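Local atomic coordinates of iron-only hydrogenase system regulator (PDB entry 2NZC), a protein that is of unsettled function but is probably a small ACT-like regulatory protein of the iron-only hydrogenase system. Residues 55-59 against 60-64; 67-70 against 71-74. One frame throughout, in Å; residues are numbered along the deposited sequence.

Contact 1 (55-59 against 60-64); sequences LKTDN and DTIGA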
loop_
_atom_site.group_PDB
_atom_site.type_symbol
_atom_site.label_atom_id
_atom_site.label_comp_id
_atom_site.label_asym_id
_atom_site.label_seq_id
_atom_site.Cartn_x
_atom_site.Cartn_y
_atom_site.Cartn_z
ATOM N N LEU D 55 10.399 4.068 -6.784
ATOM C CA LEU D 55 10.959 5.346 -7.166
ATOM C C LEU D 55 11.060 5.345 -8.654
ATOM O O LEU D 55 11.195 4.284 -9.265
ATOM C CB LEU D 55 12.370 5.530 -6.595
ATOM C CG LEU D 55 12.425 5.807 -5.087
ATOM C CD1 LEU D 55 12.618 4.524 -4.315
ATOM C CD2 LEU D 55 13.530 6.813 -4.815
ATOM N N LYS D 56 10.969 6.523 -9.252
ATOM C CA LYS D 56 11.420 6.678 -10.625
ATOM C C LYS D 56 12.500 7.748 -10.584
ATOM O O LYS D 56 12.220 8.910 -10.329
ATOM C CB LYS D 56 10.287 7.073 -11.560
ATOM C CG LYS D 56 10.697 6.992 -13.041
ATOM C CD LYS D 56 9.615 7.512 -13.948
ATOM C CE LYS D 56 10.089 7.569 -15.384
ATOM N NZ LYS D 56 9.318 8.609 -16.115
ATOM N N THR D 57 13.747 7.351 -10.792
ATOM C CA THR D 57 14.830 8.274 -10.528
ATOM C C THR D 57 16.096 7.938 -11.306
ATOM O O THR D 57 16.110 7.032 -12.138
ATOM C CB THR D 57 15.099 8.423 -9.003
ATOM O OG1 THR D 57 15.866 9.619 -8.791
ATOM C CG2 THR D 57 15.839 7.241 -8.460
ATOM N N ASP D 58 17.163 8.683 -11.067
ATOM C CA ASP D 58 18.356 8.449 -11.879
ATOM C C ASP D 58 19.394 7.660 -11.070
ATOM O O ASP D 58 19.136 7.271 -9.919
ATOM C CB ASP D 58 18.892 9.756 -12.475
ATOM C CG ASP D 58 19.189 10.788 -11.436
ATOM O OD1 ASP D 58 19.188 10.433 -10.250
ATOM O OD2 ASP D 58 19.455 11.956 -11.805
ATOM N N ASN D 59 20.526 7.371 -11.694
ATOM C CA ASN D 59 21.543 6.556 -11.065
ATOM C C ASN D 59 22.142 7.203 -9.831
ATOM O O ASN D 59 22.308 6.531 -8.808
ATOM C CB ASN D 59 22.654 6.243 -12.069
ATOM C CG ASN D 59 22.480 4.896 -12.709
ATOM O OD1 ASN D 59 21.347 4.473 -12.997
ATOM N ND2 ASN D 59 23.603 4.187 -12.925
ATOM N N ASP D 60 22.489 8.490 -9.952
ATOM C CA ASP D 60 23.056 9.281 -8.846
ATOM C C ASP D 60 22.141 9.171 -7.623
ATOM O O ASP D 60 22.600 9.002 -6.509
ATOM C CB ASP D 60 23.183 10.787 -9.186
ATOM C CG ASP D 60 24.147 11.076 -10.280
ATOM O OD1 ASP D 60 24.989 10.214 -10.611
ATOM O OD2 ASP D 60 24.100 12.198 -10.817
ATOM N N THR D 61 20.843 9.254 -7.849
ATOM C CA THR D 61 19.887 9.380 -6.775
ATOM C C THR D 61 19.625 8.040 -6.054
ATOM O O THR D 61 19.698 7.989 -4.835
ATOM C CB THR D 61 18.551 10.002 -7.275
ATOM O OG1 THR D 61 18.829 11.267 -7.905
ATOM C CG2 THR D 61 17.606 10.233 -6.123
ATOM N N ILE D 62 19.344 6.971 -6.794
ATOM C CA ILE D 62 19.117 5.651 -6.158
ATOM C C ILE D 62 20.352 5.208 -5.338
ATOM O O ILE D 62 20.227 4.707 -4.215
ATOM C CB ILE D 62 18.648 4.583 -7.206
ATOM C CG1 ILE D 62 17.947 3.415 -6.536
ATOM C CG2 ILE D 62 19.785 4.147 -8.142
ATOM C CD1 ILE D 62 16.626 3.837 -5.885
ATOM N N GLY D 63 21.526 5.455 -5.892
ATOM C CA GLY D 63 22.817 5.159 -5.248
ATOM C C GLY D 63 23.037 5.926 -3.960
ATOM O O GLY D 63 23.491 5.355 -2.961
ATOM N N ALA D 64 22.705 7.218 -3.985
ATOM C CA ALA D 64 22.801 8.074 -2.804
ATOM C C ALA D 64 21.893 7.555 -1.695
ATOM O O ALA D 64 22.323 7.456 -0.542
ATOM C CB ALA D 64 22.456 9.544 -3.151
#
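Asp58 and Thr61 meet twice through one carboxylate oxygen. Asp58 OD1 accepts from Thr61 N at 3.1 Å, on its anti side and 33° out of the carboxylate plane, and from Thr61 OG1 at 2.5 Å, on the syn side and nearer that plane. The two side chains run at about a right angle. Two torsions make this possible: Asp58 CG sits between its backbone N and carbonyl carbon (chi1 56°), which brings OD1 to Thr61 N and OG1, while Thr61 OG1 lies beside its own backbone N. This is an N-cap: Asp58 is the single residue between strand 48-57 and helix 59-69, a beta-alpha connection consistent with the ACT-like family of the protein. With an alanine in place of Asp58, Thr61 N would probably be left with its weak bond to the backbone carbonyl of that residue, and the Thr61 hydroxyl would lose this acceptor and be freer to turn.

Backbone acceptors are filled in helical order. Asp58 O receives Ile62 N at 3.1 Å along a nearly straight line (179° at the hydrogen), and Asn59 O takes Gly63 N at 3.2 Å. Thr57 OG1 comes to 3.1 Å of Thr61 CB, but its polar partner is Asp34, by a hydrogen bond to the carboxylate. Among apolar groups, Leu55 CD1 approaches Ile62 CD1 at 4.4 Å, and both residues also touch Leu10 of strand 6-15.

Contact 2 (67-70 against 71-74); sequences GKLG and QISG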
loop_
_atom_site.group_PDB
_atom_site.type_symbol
_atom_site.label_atom_id
_atom_site.label_comp_id
_atom_site.label_asym_id
_atom_site.label_seq_id
_atom_site.Cartn_x
_atom_site.Cartn_y
_atom_site.Cartn_z
ATOM N N GLY D 67 23.077 3.962 -0.341
ATOM C CA GLY D 67 24.294 4.123 0.468
ATOM C C GLY D 67 23.939 4.632 1.848
ATOM O O GLY D 67 24.451 4.142 2.848
ATOM N N LYS D 68 23.028 5.602 1.895
ATOM C CA LYS D 68 22.663 6.262 3.147
ATOM C C LYS D 68 21.819 5.383 4.062
ATOM O O LYS D 68 22.109 5.283 5.260
ATOM C CB LYS D 68 21.985 7.610 2.872
ATOM C CG LYS D 68 22.943 8.648 2.285
ATOM C CD LYS D 68 22.203 9.904 1.857
ATOM C CE LYS D 68 23.123 10.872 1.127
ATOM N NZ LYS D 68 24.242 11.324 2.010
ATOM N N LEU D 69 20.792 4.741 3.506
ATOM C CA LEU D 69 19.988 3.788 4.265
ATOM C C LEU D 69 20.856 2.706 4.908
ATOM O O LEU D 69 20.691 2.397 6.095
ATOM C CB LEU D 69 18.879 3.158 3.397
ATOM C CG LEU D 69 17.666 4.028 3.110
ATOM C CD1 LEU D 69 16.818 3.474 1.959
ATOM C CD2 LEU D 69 16.821 4.282 4.357
ATOM N N GLY D 70 21.814 2.193 4.137
ATOM C CA GLY D 70 22.721 1.143 4.598
ATOM C C GLY D 70 23.701 1.572 5.677
ATOM O O GLY D 70 24.355 0.733 6.307
ATOM N N GLN D 71 23.818 2.882 5.880
ATOM C CA GLN D 71 24.657 3.433 6.939
ATOM C C GLN D 71 23.840 3.650 8.223
ATOM O O GLN D 71 24.370 4.134 9.209
ATOM C CB GLN D 71 25.328 4.740 6.485
ATOM C CG GLN D 71 26.362 4.572 5.356
ATOM C CD GLN D 71 27.292 5.779 5.172
ATOM O OE1 GLN D 71 27.818 6.015 4.075
ATOM N NE2 GLN D 71 27.526 6.528 6.251
ATOM N N ILE D 72 22.549 3.305 8.208
ATOM C CA ILE D 72 21.714 3.436 9.410
ATOM C C ILE D 72 21.631 2.124 10.190
ATOM O O ILE D 72 21.201 1.105 9.645
ATOM C CB ILE D 72 20.285 3.932 9.102
ATOM C CG1 ILE D 72 20.328 5.308 8.424
ATOM C CG2 ILE D 72 19.455 4.007 10.388
ATOM C CD1 ILE D 72 18.994 5.770 7.873
ATOM N N SER D 73 22.027 2.175 11.462
ATOM C CA SER D 73 21.985 1.026 12.368
ATOM C C SER D 73 20.592 0.430 12.514
ATOM O O SER D 73 19.618 1.144 12.773
ATOM C CB SER D 73 22.541 1.409 13.752
ATOM O OG SER D 73 22.596 0.292 14.627
ATOM N N GLY D 74 20.504 -0.882 12.326
ATOM C CA GLY D 74 19.230 -1.604 12.430
ATOM C C GLY D 74 18.358 -1.515 11.195
ATOM O O GLY D 74 17.133 -1.679 11.280
#
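Gln71 and Ile72 each return a backbone N-H to the last turn of the helix. Gln71 N donates to Lys68 O at 3.0 Å, and Ile72 N to Leu69 O, also at 3.0 Å. Each bond spans three residues. The donors stand well above the carbonyl planes, by 66° at Lys68 O and 56° at Leu69 O, so neither bond uses a lone-pair direction. The second of them closes a type I beta turn from Leu69 to Ile72, with Gly70 and Gln71 at its two central positions; together the pair of bonds carries the chain out of helix 59-69.

Side chain against backbone is the second kind of contact. Gln71 turns CG beside its own backbone N (chi1 -67°), which lays the methylene 3.2 Å from Gly67 O; beyond CG the chain is extended, and OE1 is still 4.0 Å from Gly67 O. Ile72 likewise keeps CG1 beside its backbone N, and this branch comes back alongside the helix end, with CG1 3.6 Å from Lys68 O and CB 3.4 Å from Leu69 O.

Apolar contact between side chains is slight: the methyl Leu69 CD2 approaches the methyl Ile72 CD1 at 4.4 Å. Both residues reach Leu27 of helix 18-30, while Leu69 also touches Leu10 and Ile12 of strand 6-15. Leu69 and Ile72 thus set the turn against helix 18-30, with Leu69 also reaching the sheet, and at Gly74 a backbone hydrogen bond with Glu15 pairs the chain with the end of strand 6-15 just before strand 75-81 begins.

Along the chain, strand 48-57 comes first, and contact 1 closes the short link that turns it into helix 59-69. Contact 2 follows at the other end of the same helix, closing the turn that leads on to strand 75-81. The two are in series, neither nested nor crossed, and their centres lie about 16 Å apart with no touch between them beyond the chain itself. Between them they mark the entry and exit of one strand-helix-strand unit, whose strands lie on either side of strand 6-15 in the antiparallel sheet. Both contacts include side chains that rest on strand 6-15, which lies between the two strands of the unit.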